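Local coordinates for protein Sodium/sialic acid symporter SiaT (PDB 5NV9) that couples the sodium gradient to the uptake of the sialic acid N-acetylneuraminic acid, carrying two sodium ions inward with each sugar across the bacterial inner membrane, at residues 474-477 and 478-481. Sequence-based numbering, arbitrary orientation.
Sequences TITA and PLFA. With LMT (dodecyl-beta-D-maltoside), chain E.
L479 N donates to T476 O (3.0 Å, N-H...O angle 150°) and F480 N more weakly to A477 O (3.3 Å), two successive i to i+3 bonds. They form a short 3-10 turn at the cytoplasmic end of helix 459-475, the last transmembrane helix of this LeuT-fold symporter, where the chain leaves the membrane for its C-terminal tail. P478 sits inside the turn: its nitrogen has no hydrogen to give, so it cannot continue the helix's ladder to T474 O, and its ring carbon CD lies 3.5 Å from I475 O. The L479 N-H reaches T476 O from above the carbonyl plane, about 50° out of it. L479 CB and F480 CD2 (3.4 Å from T476 O) both approach the same oxygen. With CG anti to the carbonyl carbon (chi1 -56°), the F480 ring runs alongside T476, pointing the same way, and L479 CB lies above one ring face, displaced toward the rim. The L479 and T476 side chains cross obliquely, CD1 of L479 3.9 Å from CB of T476. The T476 hydroxyl turns back toward the preceding helix to bond A472 O, while T476 and F480 both rest on S435 and V438 of helix 433-452. The bound dodecyl-maltoside is consistent with a membrane-facing surface here: its alkyl chain runs past L479 CD1, which lies 3.5 Å from LMT C5, and its first carbon, LMT C1, meets the F480 ring obliquely. A477 O also accepts from N432 ND2 and from a water, which spans the bend by donating a second hydrogen to F480 O at 2.6 Å from the water oxygen.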
ATOM      1  N   THR A 474       6.310  21.673 -17.974  1.00 18.04           N
ATOM      2  CA  THR A 474       7.580  22.307 -18.287  1.00 20.24           C
ATOM      3  C   THR A 474       7.494  23.230 -19.554  1.00 21.58           C
ATOM      4  O   THR A 474       7.800  24.450 -19.538  1.00 19.33           O
ATOM      5  CB  THR A 474       8.646  21.218 -18.415  1.00 20.26           C
ATOM      6  OG1 THR A 474       8.740  20.514 -17.155  1.00 22.38           O
ATOM      7  CG2 THR A 474       9.981  21.860 -18.728  1.00 22.39           C
ATOM      8  N   ILE A 475       7.023  22.683 -20.647  1.00 22.76           N
ATOM      9  CA  ILE A 475       6.995  23.476 -21.866  1.00 26.07           C
ATOM     10  C   ILE A 475       6.028  24.669 -21.845  1.00 22.37           C
ATOM     11  O   ILE A 475       6.302  25.647 -22.505  1.00 25.39           O
ATOM     12  CB  ILE A 475       6.806  22.592 -23.153  1.00 30.76           C
ATOM     13  CG1 ILE A 475       5.493  21.848 -23.137  1.00 37.52           C
ATOM     14  CG2 ILE A 475       7.955  21.621 -23.315  1.00 33.35           C
ATOM     15  CD1 ILE A 475       5.422  20.683 -24.130  1.00 43.43           C
ATOM     16  N   THR A 476       4.903  24.603 -21.136  1.00 22.27           N
ATOM     17  CA  THR A 476       3.967  25.730 -20.997  1.00 21.81           C
ATOM     18  C   THR A 476       4.196  26.741 -19.886  1.00 23.65           C
ATOM     19  O   THR A 476       3.472  27.738 -19.840  1.00 23.07           O
ATOM     20  CB  THR A 476       2.518  25.244 -20.827  1.00 22.36           C
ATOM     21  OG1 THR A 476       2.360  24.526 -19.605  1.00 21.88           O
ATOM     22  CG2 THR A 476       2.149  24.351 -21.981  1.00 23.98           C
ATOM     23  N   ALA A 477       5.130  26.463 -18.980  1.00 23.54           N
ATOM     24  CA  ALA A 477       5.563  27.402 -17.908  1.00 25.44           C
ATOM     25  C   ALA A 477       5.760  28.871 -18.360  1.00 24.74           C
ATOM     26  O   ALA A 477       5.321  29.762 -17.663  1.00 21.65           O
ATOM     27  CB  ALA A 477       6.837  26.885 -17.233  1.00 25.84           C
ATOM     28  N   PRO A 478       6.409  29.120 -19.519  1.00 26.30           N
ATOM     29  CA  PRO A 478       6.609  30.538 -19.914  1.00 26.94           C
ATOM     30  C   PRO A 478       5.349  31.278 -20.344  1.00 29.02           C
ATOM     31  O   PRO A 478       5.359  32.515 -20.494  1.00 30.75           O
ATOM     32  CB  PRO A 478       7.587  30.440 -21.093  1.00 28.57           C
ATOM     33  CG  PRO A 478       8.249  29.123 -20.971  1.00 27.22           C
ATOM     34  CD  PRO A 478       7.268  28.209 -20.315  1.00 26.67           C
ATOM     35  N   LEU A 479       4.254  30.554 -20.532  1.00 28.91           N
ATOM     36  CA  LEU A 479       2.976  31.193 -20.853  1.00 29.93           C
ATOM     37  C   LEU A 479       2.177  31.783 -19.704  1.00 30.79           C
ATOM     38  O   LEU A 479       1.153  32.432 -19.953  1.00 27.29           O
ATOM     39  CB  LEU A 479       2.063  30.183 -21.517  1.00 33.28           C
ATOM     40  CG  LEU A 479       2.660  29.461 -22.725  1.00 33.46           C
ATOM     41  CD1 LEU A 479       1.736  28.298 -23.138  1.00 34.64           C
ATOM     42  CD2 LEU A 479       2.858  30.477 -23.816  1.00 33.74           C
ATOM     43  N   PHE A 480       2.588  31.497 -18.474  1.00 27.49           N
ATOM     44  CA  PHE A 480       1.895  31.939 -17.274  1.00 27.78           C
ATOM     45  C   PHE A 480       2.873  32.788 -16.431  1.00 29.42           C
ATOM     46  O   PHE A 480       4.091  32.787 -16.677  1.00 30.05           O
ATOM     47  CB  PHE A 480       1.383  30.738 -16.424  1.00 27.25           C
ATOM     48  CG  PHE A 480       0.487  29.798 -17.172  1.00 28.35           C
ATOM     49  CD1 PHE A 480      -0.862  30.097 -17.351  1.00 27.43           C
ATOM     50  CD2 PHE A 480       0.974  28.611 -17.700  1.00 26.49           C
ATOM     51  CE1 PHE A 480      -1.666  29.267 -18.090  1.00 26.62           C
ATOM     52  CE2 PHE A 480       0.154  27.769 -18.424  1.00 25.79           C
ATOM     53  CZ  PHE A 480      -1.156  28.113 -18.647  1.00 25.83           C
ATOM     54  N   ALA A 481       2.337  33.522 -15.457  1.00 30.37           N
ATOM     55  CA  ALA A 481       3.133  34.323 -14.521  1.00 32.91           C
ATOM     56  C   ALA A 481       4.234  33.481 -13.852  1.00 34.81           C
ATOM     57  O   ALA A 481       4.035  32.267 -13.651  1.00 33.66           O
ATOM     58  CB  ALA A 481       2.225  34.904 -13.441  1.00 37.33           C
TER
HETATM   59  C1B LMT E 504      -2.206  37.757 -17.059  1.00 50.58           C
HETATM   60  C2B LMT E 504      -3.006  38.754 -16.226  1.00 51.50           C
HETATM   61  C3B LMT E 504      -3.577  39.818 -17.143  1.00 51.16           C
HETATM   62  C4B LMT E 504      -2.416  40.537 -17.802  1.00 53.48           C
HETATM   63  C5B LMT E 504      -1.428  39.526 -18.434  1.00 54.69           C
HETATM   64  C6B LMT E 504      -0.152  40.220 -18.884  1.00 52.68           C
HETATM   65  O1B LMT E 504      -3.032  37.354 -18.130  1.00 45.32           O
HETATM   66  O2B LMT E 504      -4.059  38.071 -15.517  1.00 65.41           O
HETATM   67  O3B LMT E 504      -4.378  40.769 -16.441  1.00 53.90           O
HETATM   68  O4' LMT E 504      -2.978  41.467 -18.759  1.00 48.53           O
HETATM   69  O5B LMT E 504      -1.074  38.422 -17.590  1.00 49.54           O
HETATM   70  O6B LMT E 504      -0.626  41.141 -19.860  1.00 55.48           O
HETATM   71  C1' LMT E 504      -3.041  33.249 -19.109  1.00 47.30           C
HETATM   72  C2' LMT E 504      -1.708  34.011 -19.203  1.00 46.69           C
HETATM   73  C3' LMT E 504      -1.674  35.278 -18.387  1.00 47.48           C
HETATM   74  C4' LMT E 504      -2.928  36.075 -18.700  1.00 45.68           C
HETATM   75  C5' LMT E 504      -4.054  35.202 -18.202  1.00 45.23           C
HETATM   76  C6' LMT E 504      -5.470  35.585 -18.402  1.00 51.08           C
HETATM   77  O1' LMT E 504      -3.431  32.476 -20.226  1.00 43.75           O
HETATM   78  O2' LMT E 504      -0.608  33.313 -18.629  1.00 56.33           O
HETATM   79  O3' LMT E 504      -0.419  35.874 -18.675  1.00 47.22           O
HETATM   80  O5' LMT E 504      -4.139  34.136 -19.109  1.00 44.87           O
HETATM   81  O6' LMT E 504      -6.065  34.346 -18.904  1.00 47.72           O
HETATM   82  C1  LMT E 504      -2.508  31.479 -20.560  1.00 43.41           C
HETATM   83  C2  LMT E 504      -2.306  31.464 -22.049  1.00 39.91           C
HETATM   84  C3  LMT E 504      -1.558  30.175 -22.341  1.00 42.53           C
HETATM   85  C4  LMT E 504      -2.433  28.952 -22.205  1.00 41.40           C
HETATM   86  C5  LMT E 504      -1.698  27.770 -22.786  1.00 42.53           C
HETATM   87  C6  LMT E 504      -2.613  26.607 -23.093  1.00 43.43           C
HETATM   88  C7  LMT E 504      -1.946  25.816 -24.217  1.00 45.07           C
HETATM   89  C8  LMT E 504      -2.863  24.741 -24.797  1.00 47.30           C
HETATM   90  C9  LMT E 504      -2.862  23.483 -23.933  1.00 45.78           C
HETATM   91  C10 LMT E 504      -4.265  22.893 -23.782  1.00 45.97           C
HETATM   92  C11 LMT E 504      -4.217  21.372 -23.864  1.00 44.57           C
HETATM   93  C12 LMT E 504      -5.052  20.749 -22.775  1.00 45.37           C
HETATM   94  O   HOH W   1       6.502  31.854 -16.441  1.00 36.55           O